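PDB 4F06: extracellular ligand-binding receptor from Rhodopseudomonas palustris, which probably serves as the solute-binding component of an ABC transporter, capturing p-hydroxybenzoic acid and related aromatic acids derived from lignin for uptake. Local coordinates for residues 266-271 with 276-281; 207-212 with 236-241; 117-122 with 285-290; 48-53 with 64-69. One frame throughout, in Å; residues are numbered along the deposited sequence. Where two conformers were deposited one is given.

Interaction 1: 266-271 with 276-281; sequences AFLALL and AKLDEV
A276 meets L271 first, where the chain leaves helix 262-273 and turns back along it. The backbone N of A276 donates to the carbonyl O of L271 at 2.7 Å, with an N-H...O angle of 153° and the donor tilted 26° from the carbonyl plane. The methyl of A276 packs beside the same leucine, its CB 4.0 Å from L271 CB, and M27 of helix 19-36 also touches it. K277 points away. At L278, in the 3-10 turn 278-280, the chain draws alongside the helix again. Its CD2 rests 4.0 Å from L268 CB, the two leucine side chains crossing at about a right angle at the partly exposed margin. E280 bends away to helix 19-36, where its carboxylate forms a salt bridge with K23. V281 closes the walk on the buried side, tip to tip with L271: CD1 of the leucine sits 3.8 Å from V281 CG2 and nearly as close to CG1. With CG beside its backbone N (chi1 -76°), L271 also lays CD1 over one face of the F267 ring, toward its rim. Segment 276-281 lies in the connection between the consecutive helices 262-273 and 283-301 of the periplasmic binding protein fold, and sets L278 and V281 against the first. One backbone bond fixes where the returning chain starts, while three aliphatic contacts carry the rest, so the match depends on shape more than on polar direction.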
loop_
_atom_site.group_PDB
_atom_site.type_symbol
_atom_site.label_atom_id
_atom_site.label_comp_id
_atom_site.label_asym_id
_atom_site.label_seq_id
_atom_site.Cartn_x
_atom_site.Cartn_y
_atom_site.Cartn_z
ATOM N N ALA A 266 -0.001 -14.299 -14.682
ATOM C CA ALA A 266 0.955 -15.264 -14.192
ATOM C C ALA A 266 1.075 -15.186 -12.657
ATOM O O ALA A 266 1.144 -16.202 -11.987
ATOM C CB ALA A 266 2.309 -15.004 -14.855
ATOM N N PHE A 267 1.082 -13.976 -12.114
ATOM C CA PHE A 267 1.166 -13.774 -10.661
ATOM C C PHE A 267 -0.037 -14.390 -9.976
ATOM O O PHE A 267 0.139 -15.056 -8.953
ATOM C CB PHE A 267 1.180 -12.254 -10.422
ATOM C CG PHE A 267 1.111 -11.811 -8.966
ATOM C CD1 PHE A 267 2.064 -12.252 -8.018
ATOM C CD2 PHE A 267 0.118 -10.914 -8.561
ATOM C CE1 PHE A 267 2.015 -11.818 -6.705
ATOM C CE2 PHE A 267 0.087 -10.463 -7.254
ATOM C CZ PHE A 267 1.003 -10.927 -6.319
ATOM N N LEU A 268 -1.257 -14.202 -10.506
ATOM C CA LEU A 268 -2.427 -14.803 -9.871
ATOM C C LEU A 268 -2.323 -16.328 -9.902
ATOM O O LEU A 268 -2.676 -17.006 -8.920
ATOM C CB LEU A 268 -3.683 -14.312 -10.590
ATOM C CG LEU A 268 -3.965 -12.800 -10.428
ATOM C CD1 LEU A 268 -5.233 -12.421 -11.171
ATOM C CD2 LEU A 268 -4.027 -12.314 -8.974
ATOM N N ALA A 269 -1.842 -16.896 -11.007
ATOM C CA ALA A 269 -1.647 -18.348 -11.062
ATOM C C ALA A 269 -0.640 -18.809 -10.007
ATOM O O ALA A 269 -0.818 -19.857 -9.370
ATOM C CB ALA A 269 -1.203 -18.743 -12.469
ATOM N N LEU A 270 0.439 -18.040 -9.831
ATOM C CA LEU A 270 1.468 -18.390 -8.840
ATOM C C LEU A 270 0.903 -18.265 -7.433
ATOM O O LEU A 270 1.243 -19.069 -6.564
ATOM C CB LEU A 270 2.702 -17.507 -9.006
ATOM C CG LEU A 270 3.516 -17.807 -10.273
ATOM C CD1 LEU A 270 4.486 -16.655 -10.589
ATOM C CD2 LEU A 270 4.272 -19.139 -10.129
ATOM N N LEU A 271 0.069 -17.238 -7.169
ATOM C CA LEU A 271 -0.576 -17.144 -5.852
ATOM C C LEU A 271 -1.402 -18.382 -5.565
ATOM O O LEU A 271 -1.348 -18.943 -4.473
ATOM C CB LEU A 271 -1.460 -15.889 -5.813
ATOM C CG LEU A 271 -0.684 -14.598 -5.664
ATOM C CD1 LEU A 271 -1.573 -13.412 -6.058
ATOM C CD2 LEU A 271 -0.199 -14.417 -4.233
ATOM N N ALA A 276 -2.462 -19.662 -2.136
ATOM C CA ALA A 276 -3.384 -18.566 -1.844
ATOM C C ALA A 276 -4.707 -18.750 -2.576
ATOM O O ALA A 276 -4.776 -19.430 -3.600
ATOM C CB ALA A 276 -2.761 -17.230 -2.226
ATOM N N LYS A 277 -5.730 -18.067 -2.073
ATOM C CA LYS A 277 -7.075 -18.011 -2.686
ATOM C C LYS A 277 -7.350 -16.650 -3.426
ATOM O O LYS A 277 -7.077 -15.604 -2.850
ATOM C CB LYS A 277 -8.115 -18.258 -1.573
ATOM C CG LYS A 277 -9.516 -18.615 -2.085
ATOM C CD LYS A 277 -10.467 -19.008 -0.965
ATOM C CE LYS A 277 -11.837 -19.436 -1.498
ATOM N NZ LYS A 277 -12.937 -19.129 -0.559
ATOM N N LEU A 278 -7.903 -16.629 -4.659
ATOM C CA LEU A 278 -8.044 -15.313 -5.380
ATOM C C LEU A 278 -8.841 -14.266 -4.619
ATOM O O LEU A 278 -8.476 -13.111 -4.654
ATOM C CB LEU A 278 -8.736 -15.395 -6.753
ATOM C CG LEU A 278 -8.163 -15.967 -8.021
ATOM C CD1 LEU A 278 -9.100 -15.731 -9.196
ATOM C CD2 LEU A 278 -6.808 -15.368 -8.310
ATOM N N ASP A 279 -9.915 -14.662 -3.917
ATOM C CA ASP A 279 -10.753 -13.668 -3.245
ATOM C C ASP A 279 -10.136 -13.192 -1.946
ATOM O O ASP A 279 -10.769 -12.411 -1.248
ATOM C CB ASP A 279 -12.169 -14.183 -2.981
ATOM C CG ASP A 279 -12.218 -15.397 -2.038
ATOM O OD1 ASP A 279 -11.233 -15.763 -1.377
ATOM O OD2 ASP A 279 -13.281 -16.007 -1.929
ATOM N N GLU A 280 -8.896 -13.635 -1.644
ATOM C CA GLU A 280 -8.187 -13.111 -0.480
ATOM C C GLU A 280 -7.037 -12.232 -0.894
ATOM O O GLU A 280 -6.355 -11.675 -0.037
ATOM C CB GLU A 280 -7.683 -14.259 0.394
ATOM C CG GLU A 280 -8.830 -15.086 0.972
ATOM C CD GLU A 280 -8.458 -15.919 2.199
ATOM O OE1 GLU A 280 -7.249 -16.214 2.433
ATOM O OE2 GLU A 280 -9.397 -16.299 2.941
ATOM N N VAL A 281 -6.781 -12.084 -2.202
ATOM C CA VAL A 281 -5.606 -11.330 -2.671
ATOM C C VAL A 281 -5.805 -9.815 -2.537
ATOM O O VAL A 281 -6.831 -9.280 -2.948
ATOM C CB VAL A 281 -5.290 -11.714 -4.135
ATOM C CG1 VAL A 281 -4.160 -10.860 -4.690
ATOM C CG2 VAL A 281 -4.905 -13.175 -4.199
#

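Interaction 2: 207-212 with 236-241; sequences PTLGFV and EPDLPN
L209 packs CD1 and CB against N241 and D238, and this is the close part of the contact. Its CD1 lies 3.9 Å from N241 CB and 4.1 Å from D238 CG, while CB stands 4.0 Å from D238 OD2; the leucine crosses both partners at about a right angle. CG is anti to the backbone N (chi1 -172°), which carries the two methyls out from helix 206-217 across the flank of the carboxylate. I242 also touches L209 and V212. One oxygen of the carboxylate is held by its own segment: N241 ND2 donates to D238 OD1 at 2.8 Å, almost straight at 166° and within the amide plane. In the periplasmic binding protein fold the two helical pieces flank strand 226-230 in chain order, helix 206-217 before it and the short helix 239-242 after it, in the sheet where that strand runs parallel to 197-201. Toward T208 direct packing gives way to a single bridging water. No direct hydrogen bond crosses here; the water donates at 2.7 Å to T208 OG1 and at 2.7 Å to D238 OD2. The threonine hydroxyl has a second partner in the carbonyl of G205, one turn back. The solvent side of the contact is at N241, which is exposed and whose backbone carbonyl accepts from K213.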
loop_
_atom_site.group_PDB
_atom_site.type_symbol
_atom_site.label_atom_id
_atom_site.label_comp_id
_atom_site.label_asym_id
_atom_site.label_seq_id
_atom_site.Cartn_x
_atom_site.Cartn_y
_atom_site.Cartn_z
ATOM N N PRO A 207 -11.576 -0.216 9.388
ATOM C CA PRO A 207 -11.999 1.187 9.259
ATOM C C PRO A 207 -12.595 1.492 7.883
ATOM O O PRO A 207 -13.600 2.220 7.783
ATOM C CB PRO A 207 -10.682 1.967 9.441
ATOM C CG PRO A 207 -9.886 1.055 10.365
ATOM C CD PRO A 207 -10.152 -0.316 9.789
ATOM N N THR A 208 -11.989 0.955 6.809
ATOM C CA THR A 208 -12.517 1.213 5.475
ATOM C C THR A 208 -13.877 0.572 5.259
ATOM O O THR A 208 -14.754 1.163 4.602
ATOM C CB THR A 208 -11.485 0.817 4.408
ATOM O OG1 THR A 208 -11.027 -0.532 4.600
ATOM C CG2 THR A 208 -10.243 1.718 4.468
ATOM N N LEU A 209 -14.057 -0.633 5.773
ATOM C CA LEU A 209 -15.349 -1.273 5.633
ATOM C C LEU A 209 -16.438 -0.441 6.347
ATOM O O LEU A 209 -17.548 -0.226 5.831
ATOM C CB LEU A 209 -15.301 -2.694 6.207
ATOM C CG LEU A 209 -16.602 -3.499 5.918
ATOM C CD1 LEU A 209 -16.811 -3.689 4.419
ATOM C CD2 LEU A 209 -16.537 -4.873 6.545
ATOM N N GLY A 210 -16.128 -0.001 7.561
ATOM C CA GLY A 210 -17.093 0.821 8.321
ATOM C C GLY A 210 -17.417 2.113 7.657
ATOM O O GLY A 210 -18.576 2.514 7.608
ATOM N N PHE A 211 -16.404 2.790 7.126
ATOM C CA PHE A 211 -16.636 4.090 6.498
ATOM C C PHE A 211 -17.531 3.909 5.262
ATOM O O PHE A 211 -18.497 4.636 5.107
ATOM C CB PHE A 211 -15.282 4.745 6.119
ATOM C CG PHE A 211 -15.434 6.126 5.546
ATOM C CD1 PHE A 211 -15.745 6.320 4.204
ATOM C CD2 PHE A 211 -15.247 7.244 6.369
ATOM C CE1 PHE A 211 -15.891 7.634 3.730
ATOM C CE2 PHE A 211 -15.343 8.532 5.880
ATOM C CZ PHE A 211 -15.677 8.732 4.542
ATOM N N VAL A 212 -17.227 2.943 4.412
ATOM C CA VAL A 212 -18.012 2.789 3.174
ATOM C C VAL A 212 -19.459 2.397 3.505
ATOM O O VAL A 212 -20.405 2.901 2.890
ATOM C CB VAL A 212 -17.335 1.808 2.212
ATOM C CG1 VAL A 212 -18.245 1.475 1.018
ATOM C CG2 VAL A 212 -16.023 2.429 1.717
ATOM N N GLU A 236 -9.973 -5.577 -2.664
ATOM C CA GLU A 236 -10.809 -6.580 -3.297
ATOM C C GLU A 236 -11.513 -7.510 -2.314
ATOM O O GLU A 236 -12.687 -7.826 -2.529
ATOM C CB GLU A 236 -10.028 -7.327 -4.390
ATOM C CG GLU A 236 -9.845 -6.487 -5.654
ATOM C CD GLU A 236 -8.622 -5.583 -5.613
ATOM O OE1 GLU A 236 -7.918 -5.441 -4.544
ATOM O OE2 GLU A 236 -8.351 -4.987 -6.667
ATOM N N PRO A 237 -10.803 -8.018 -1.274
ATOM C CA PRO A 237 -11.524 -8.970 -0.397
ATOM C C PRO A 237 -12.687 -8.373 0.359
ATOM O O PRO A 237 -13.552 -9.122 0.817
ATOM C CB PRO A 237 -10.434 -9.455 0.560
ATOM C CG PRO A 237 -9.170 -9.280 -0.279
ATOM C CD PRO A 237 -9.368 -7.970 -0.986
ATOM N N ASP A 238 -12.763 -7.050 0.453
ATOM C CA ASP A 238 -13.942 -6.429 1.092
ATOM C C ASP A 238 -15.023 -6.059 0.112
ATOM O O ASP A 238 -16.116 -5.718 0.547
ATOM C CB ASP A 238 -13.558 -5.263 1.985
ATOM C CG ASP A 238 -13.343 -5.683 3.446
ATOM O OD1 ASP A 238 -13.869 -6.740 3.896
ATOM O OD2 ASP A 238 -12.696 -4.923 4.183
ATOM N N LEU A 239 -14.778 -6.155 -1.197
ATOM C CA LEU A 239 -15.839 -5.781 -2.162
ATOM C C LEU A 239 -17.114 -6.620 -1.924
ATOM O O LEU A 239 -18.196 -6.051 -1.908
ATOM C CB LEU A 239 -15.345 -5.846 -3.609
ATOM C CG LEU A 239 -14.299 -4.756 -3.952
ATOM C CD1 LEU A 239 -13.886 -4.944 -5.407
ATOM C CD2 LEU A 239 -14.827 -3.341 -3.732
ATOM N N PRO A 240 -17.009 -7.948 -1.705
ATOM C CA PRO A 240 -18.255 -8.706 -1.470
ATOM C C PRO A 240 -18.936 -8.342 -0.165
ATOM O O PRO A 240 -20.148 -8.598 0.001
ATOM C CB PRO A 240 -17.783 -10.165 -1.393
ATOM C CG PRO A 240 -16.479 -10.205 -2.097
ATOM C CD PRO A 240 -15.848 -8.837 -1.889
ATOM N N ASN A 241 -18.170 -7.778 0.781
ATOM C CA ASN A 241 -18.755 -7.351 2.062
ATOM C C ASN A 241 -19.478 -6.048 1.978
ATOM O O ASN A 241 -20.376 -5.812 2.763
ATOM C CB ASN A 241 -17.660 -7.315 3.142
ATOM C CG ASN A 241 -17.103 -8.686 3.410
ATOM O OD1 ASN A 241 -17.860 -9.672 3.353
ATOM N ND2 ASN A 241 -15.833 -8.789 3.719
HETATM O O HOH W 1 -12.521 -2.357 3.357
#

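Interaction 3: 117-122 with 285-290; sequences VRTSFT and SVAAYD. With SO4 (sulfate ion), chain D.
T119 grips helix 283-301 by its hydroxyl: OG1 donates to the carbonyl O of A287 at 2.8 Å, arriving well off the C=O direction (128°) and tilted 26° from the carbonyl plane. Its torsion (chi1 55°) sets OG1 between backbone N and carbonyl carbon and leaves CG2 to reach the backbone of D290, 4.1 Å from its carbonyl carbon. A valine in place of T119 would probably leave the A287 carbonyl without its side-chain donor, and the turn less firmly tied to the helix. The methyl of A287 fits against the turn that follows, with CB 3.6 Å from T119 O and 4.0 Å from S120 CA. The contact lies where strand 116-118, at the edge of one sheet of this periplasmic binding protein fold, runs into the ligand pocket: F121, just beyond it, touches the bound p-hydroxybenzoic acid. Outside these contacts, S120 OG is bonded to the carbonyl of N103, and R324 joins the two segments by pairing with both T119 O and the D290 carboxylate. S322 and W320 hold that carboxylate as well. On another side of the helix, Y289 OH donates to sulfate O1 at 2.7 Å, and H36 binds the same ion.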
loop_
_atom_site.group_PDB
_atom_site.type_symbol
_atom_site.label_atom_id
_atom_site.label_comp_id
_atom_site.label_asym_id
_atom_site.label_seq_id
_atom_site.Cartn_x
_atom_site.Cartn_y
_atom_site.Cartn_z
ATOM N N VAL A 117 14.167 0.598 1.097
ATOM C CA VAL A 117 13.573 0.686 -0.241
ATOM C C VAL A 117 12.128 0.278 -0.139
ATOM O O VAL A 117 11.818 -0.587 0.669
ATOM C CB VAL A 117 14.384 -0.155 -1.265
ATOM C CG1 VAL A 117 14.418 -1.635 -0.862
ATOM C CG2 VAL A 117 13.900 0.037 -2.710
ATOM N N ARG A 118 11.238 0.913 -0.902
ATOM C CA ARG A 118 9.798 0.674 -0.723
ATOM C C ARG A 118 9.191 0.163 -2.022
ATOM O O ARG A 118 9.345 0.793 -3.070
ATOM C CB ARG A 118 9.102 1.974 -0.249
ATOM C CG ARG A 118 7.585 1.830 -0.174
ATOM C CD ARG A 118 6.954 2.854 0.759
ATOM N NE ARG A 118 7.454 4.210 0.505
ATOM C CZ ARG A 118 7.287 5.216 1.380
ATOM N NH1 ARG A 118 6.578 4.986 2.518
ATOM N NH2 ARG A 118 7.810 6.417 1.143
ATOM N N THR A 119 8.460 -0.972 -1.932
ATOM C CA THR A 119 7.830 -1.583 -3.120
ATOM C C THR A 119 6.305 -1.488 -3.035
ATOM O O THR A 119 5.614 -2.133 -3.861
ATOM C CB THR A 119 8.243 -3.066 -3.271
ATOM O OG1 THR A 119 7.924 -3.733 -2.051
ATOM C CG2 THR A 119 9.742 -3.188 -3.551
ATOM N N SER A 120 5.782 -0.675 -2.120
ATOM C CA SER A 120 4.333 -0.527 -2.031
ATOM C C SER A 120 3.882 0.704 -2.814
ATOM O O SER A 120 3.669 0.600 -4.039
ATOM C CB SER A 120 3.875 -0.518 -0.569
ATOM O OG SER A 120 4.543 0.554 0.137
ATOM N N PHE A 121 3.783 1.879 -2.157
ATOM C CA PHE A 121 3.183 3.091 -2.747
ATOM C C PHE A 121 3.383 4.172 -1.730
ATOM O O PHE A 121 3.698 3.896 -0.559
ATOM C CB PHE A 121 1.669 2.893 -3.078
ATOM C CG PHE A 121 0.834 2.450 -1.867
ATOM C CD1 PHE A 121 0.849 1.077 -1.513
ATOM C CD2 PHE A 121 0.074 3.341 -1.119
ATOM C CE1 PHE A 121 0.070 0.618 -0.432
ATOM C CE2 PHE A 121 -0.694 2.893 -0.035
ATOM C CZ PHE A 121 -0.665 1.550 0.310
ATOM N N THR A 122 3.138 5.414 -2.134
ATOM C CA THR A 122 2.927 6.494 -1.140
ATOM C C THR A 122 1.548 7.101 -1.275
ATOM O O THR A 122 0.857 6.964 -2.308
ATOM C CB THR A 122 3.991 7.622 -1.130
ATOM O OG1 THR A 122 3.741 8.507 -2.226
ATOM C CG2 THR A 122 5.387 7.051 -1.149
ATOM N N SER A 285 0.187 -8.310 -1.323
ATOM C CA SER A 285 0.826 -9.447 -2.000
ATOM C C SER A 285 1.765 -9.034 -3.124
ATOM O O SER A 285 2.829 -9.622 -3.258
ATOM C CB SER A 285 -0.208 -10.485 -2.494
ATOM O OG SER A 285 -0.956 -9.963 -3.563
ATOM N N VAL A 286 1.362 -8.027 -3.918
ATOM C CA VAL A 286 2.219 -7.637 -5.016
ATOM C C VAL A 286 3.441 -6.887 -4.473
ATOM O O VAL A 286 4.555 -7.019 -4.992
ATOM C CB VAL A 286 1.461 -6.874 -6.109
ATOM C CG1 VAL A 286 1.110 -5.423 -5.747
ATOM C CG2 VAL A 286 2.308 -6.889 -7.417
ATOM N N ALA A 287 3.244 -6.105 -3.407
ATOM C CA ALA A 287 4.407 -5.403 -2.807
ATOM C C ALA A 287 5.384 -6.446 -2.262
ATOM O O ALA A 287 6.593 -6.225 -2.312
ATOM C CB ALA A 287 3.943 -4.474 -1.708
ATOM N N ALA A 288 4.860 -7.548 -1.730
ATOM C CA ALA A 288 5.737 -8.615 -1.211
ATOM C C ALA A 288 6.445 -9.383 -2.327
ATOM O O ALA A 288 7.626 -9.716 -2.182
ATOM C CB ALA A 288 4.940 -9.551 -0.287
ATOM N N TYR A 289 5.724 -9.651 -3.414
ATOM C CA TYR A 289 6.319 -10.343 -4.557
ATOM C C TYR A 289 7.482 -9.500 -5.117
ATOM O O TYR A 289 8.590 -10.020 -5.341
ATOM C CB TYR A 289 5.216 -10.533 -5.602
ATOM C CG TYR A 289 5.599 -11.364 -6.819
ATOM C CD1 TYR A 289 5.512 -12.775 -6.799
ATOM C CD2 TYR A 289 6.064 -10.754 -7.979
ATOM C CE1 TYR A 289 5.841 -13.537 -7.906
ATOM C CE2 TYR A 289 6.395 -11.518 -9.097
ATOM C CZ TYR A 289 6.311 -12.906 -9.055
ATOM O OH TYR A 289 6.683 -13.692 -10.133
ATOM N N ASP A 290 7.242 -8.205 -5.359
ATOM C CA ASP A 290 8.280 -7.306 -5.849
ATOM C C ASP A 290 9.381 -7.083 -4.794
ATOM O O ASP A 290 10.561 -6.887 -5.150
ATOM C CB ASP A 290 7.679 -6.000 -6.340
ATOM C CG ASP A 290 6.929 -6.197 -7.654
ATOM O OD1 ASP A 290 7.457 -6.884 -8.560
ATOM O OD2 ASP A 290 5.824 -5.653 -7.777
HETATM S S SO4 D . 8.746 -12.669 -13.173
HETATM O O1 SO4 D . 8.610 -12.810 -11.726
HETATM O O2 SO4 D . 9.695 -13.683 -13.634
HETATM O O3 SO4 D . 7.440 -12.840 -13.815
HETATM O O4 SO4 D . 9.410 -11.400 -13.562
#

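Interaction 4: 48-53 with 64-69; sequences VYRDEV and AQELIV. With SO4 (sulfate ion), chain H.
L67, R50 and E66 bury the most surface here, with the leucine beneath the arginine and the glutamate beside it. L67 turns its two methyls to the aliphatic base of R50: CD1 lies 3.7 Å from R50 CG, and CD2 also comes over one guanidinium face, toward its rim. In one of the two conformers of V48, its CG1 meets L67 CD2 as well, at 3.9 Å. The chain of R50 is bent at chi2 (-64°), which folds the guanidinium back along the strand. There its NE donates to E66 OE1 at 3.0 Å, 161° at the hydrogen, forming a salt bridge. The carboxylate is met on its syn side but 35° out of its plane. NH1 also reaches the carbonyl O of Y49, 2.9 Å away and above that carbonyl's plane. NH1 and NH2 each grip a sulfate oxygen, O4 at 2.9 Å and O2 at 2.8 Å, an ion probably taken from the crystallisation liquor. A leucine in place of R50 would probably leave E66 without its salt-bridge mate and the sulfate without these two donors. Strand 48-51 and helix 64-69 run nearly antiparallel; they belong to strand 43-51 and helix 57-69, the strand-to-helix half of a beta-alpha-beta crossover that continues into strand 75-78. L67, against the aliphatic base of R50 and against I11 and L76 of the same sheet, thus binds the helix to the sheet. At the margin E66, with the sulfate in this crystal, probably offsets the arginine's charge, while the Y49 carbonyl fixes the guanidinium's direction.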
loop_
_atom_site.group_PDB
_atom_site.type_symbol
_atom_site.label_atom_id
_atom_site.label_comp_id
_atom_site.label_asym_id
_atom_site.label_seq_id
_atom_site.Cartn_x
_atom_site.Cartn_y
_atom_site.Cartn_z
ATOM N N VAL A 48 11.197 -15.432 7.626
ATOM C CA VAL A 48 10.771 -15.613 9.041
ATOM C C VAL A 48 9.741 -14.512 9.352
ATOM O O VAL A 48 10.039 -13.335 9.161
ATOM C CB VAL A 48 11.988 -15.481 10.002
ATOM C CG1 VAL A 48 11.567 -15.760 11.458
ATOM C CG2 VAL A 48 13.122 -16.415 9.545
ATOM N N TYR A 49 8.539 -14.881 9.806
ATOM C CA TYR A 49 7.451 -13.908 9.971
ATOM C C TYR A 49 7.232 -13.560 11.433
ATOM O O TYR A 49 7.209 -14.445 12.302
ATOM C CB TYR A 49 6.134 -14.465 9.354
ATOM C CG TYR A 49 6.280 -14.702 7.869
ATOM C CD1 TYR A 49 6.798 -15.900 7.379
ATOM C CD2 TYR A 49 5.931 -13.698 6.964
ATOM C CE1 TYR A 49 6.950 -16.083 6.007
ATOM C CE2 TYR A 49 6.085 -13.887 5.601
ATOM C CZ TYR A 49 6.600 -15.064 5.136
ATOM O OH TYR A 49 6.753 -15.250 3.772
ATOM N N ARG A 50 6.989 -12.285 11.705
ATOM C CA ARG A 50 6.670 -11.834 13.053
ATOM C C ARG A 50 5.464 -10.901 12.963
ATOM O O ARG A 50 5.234 -10.232 11.937
ATOM C CB ARG A 50 7.874 -11.080 13.648
ATOM C CG ARG A 50 9.120 -11.929 13.879
ATOM C CD ARG A 50 8.859 -13.012 14.929
ATOM N NE ARG A 50 10.048 -13.850 15.184
ATOM C CZ ARG A 50 10.248 -15.057 14.679
ATOM N NH1 ARG A 50 9.345 -15.599 13.860
ATOM N NH2 ARG A 50 11.360 -15.726 15.005
ATOM N N ASP A 51 4.703 -10.818 14.057
ATOM C CA ASP A 51 3.374 -10.203 14.016
ATOM C C ASP A 51 3.352 -8.792 14.625
ATOM O O ASP A 51 3.447 -8.587 15.836
ATOM C CB ASP A 51 2.418 -11.154 14.747
ATOM C CG ASP A 51 0.975 -10.787 14.619
ATOM O OD1 ASP A 51 0.589 -9.831 13.876
ATOM O OD2 ASP A 51 0.198 -11.513 15.278
ATOM N N GLU A 52 3.177 -7.842 13.726
ATOM C CA GLU A 52 3.061 -6.464 14.035
ATOM C C GLU A 52 1.771 -6.085 14.793
ATOM O O GLU A 52 1.772 -5.115 15.604
ATOM C CB GLU A 52 3.076 -5.838 12.626
ATOM C CG GLU A 52 2.830 -4.402 12.537
ATOM C CD GLU A 52 2.961 -3.837 11.118
ATOM O OE1 GLU A 52 3.291 -4.585 10.135
ATOM O OE2 GLU A 52 2.707 -2.658 11.022
ATOM N N VAL A 53 0.691 -6.796 14.489
ATOM C CA VAL A 53 -0.661 -6.640 15.125
ATOM C C VAL A 53 -1.403 -5.294 14.863
ATOM O O VAL A 53 -2.511 -5.293 14.318
ATOM C CB VAL A 53 -0.651 -6.959 16.648
ATOM C CG1 VAL A 53 -2.093 -6.931 17.191
ATOM C CG2 VAL A 53 -0.030 -8.319 16.911
ATOM N N ALA A 64 11.898 -6.286 15.367
ATOM C CA ALA A 64 13.044 -6.113 14.463
ATOM C C ALA A 64 14.362 -6.462 15.148
ATOM O O ALA A 64 15.225 -7.118 14.554
ATOM C CB ALA A 64 13.031 -4.692 13.932
ATOM N N GLN A 65 14.509 -5.985 16.390
ATOM C CA GLN A 65 15.749 -6.271 17.118
ATOM C C GLN A 65 15.890 -7.773 17.373
ATOM O O GLN A 65 16.997 -8.293 17.256
ATOM C CB GLN A 65 15.785 -5.489 18.433
ATOM C CG GLN A 65 15.950 -4.013 18.160
ATOM C CD GLN A 65 15.829 -3.138 19.374
ATOM O OE1 GLN A 65 15.140 -3.488 20.346
ATOM N NE2 GLN A 65 16.532 -1.990 19.340
ATOM N N GLU A 66 14.805 -8.479 17.716
ATOM C CA GLU A 66 14.904 -9.930 17.898
ATOM C C GLU A 66 15.290 -10.618 16.592
ATOM O O GLU A 66 16.072 -11.581 16.568
ATOM C CB GLU A 66 13.567 -10.497 18.419
ATOM C CG GLU A 66 13.583 -12.019 18.648
ATOM C CD GLU A 66 13.097 -12.991 17.494
ATOM O OE1 GLU A 66 12.554 -12.645 16.427
ATOM O OE2 GLU A 66 13.225 -14.231 17.656
ATOM N N LEU A 67 14.693 -10.187 15.485
ATOM C CA LEU A 67 15.037 -10.814 14.195
ATOM C C LEU A 67 16.530 -10.572 13.853
ATOM O O LEU A 67 17.205 -11.476 13.369
ATOM C CB LEU A 67 14.162 -10.254 13.072
ATOM C CG LEU A 67 12.719 -10.777 13.102
ATOM C CD1 LEU A 67 11.780 -9.819 12.338
ATOM C CD2 LEU A 67 12.696 -12.193 12.558
ATOM N N ILE A 68 17.035 -9.356 14.122
ATOM C CA ILE A 68 18.438 -9.041 13.852
ATOM C C ILE A 68 19.362 -9.871 14.753
ATOM O O ILE A 68 20.357 -10.445 14.271
ATOM C CB ILE A 68 18.687 -7.524 14.060
ATOM C CG1 ILE A 68 18.022 -6.714 12.919
ATOM C CG2 ILE A 68 20.183 -7.161 14.096
ATOM C CD1 ILE A 68 17.813 -5.241 13.218
ATOM N N VAL A 69 19.044 -9.947 16.052
ATOM C CA VAL A 69 19.960 -10.591 17.008
ATOM C C VAL A 69 19.817 -12.122 17.068
ATOM O O VAL A 69 20.812 -12.853 17.032
ATOM C CB VAL A 69 19.782 -9.968 18.404
ATOM C CG1 VAL A 69 20.565 -10.755 19.443
ATOM C CG2 VAL A 69 20.223 -8.518 18.393
HETATM S S SO4 H . 10.432 -19.145 13.205
HETATM O O1 SO4 H . 9.929 -20.347 13.922
HETATM O O2 SO4 H . 11.388 -18.417 14.091
HETATM O O3 SO4 H . 11.152 -19.576 11.972
HETATM O O4 SO4 H . 9.304 -18.250 12.812
#

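Interaction 3 is the buried one, about 7 Å from the chain centre to its own centre and beside the ligand pocket, and a hydroxyl-to-carbonyl bond leads there. Interactions 1 and 4 are partly buried: the first is almost wholly aliphatic, the second adds a salt bridge and an anion at its outer side. Interaction 2 lies at the surface, where water takes over the polar link. Interactions 1 and 3 involve consecutive helices and touch through F267 against Y289 and S285. Interaction 1 also meets interaction 2, P237 packing on the backbone of residues 279-281. Interactions 3 and 4 share a sheet but do not touch, with nearest atoms about 7 Å apart.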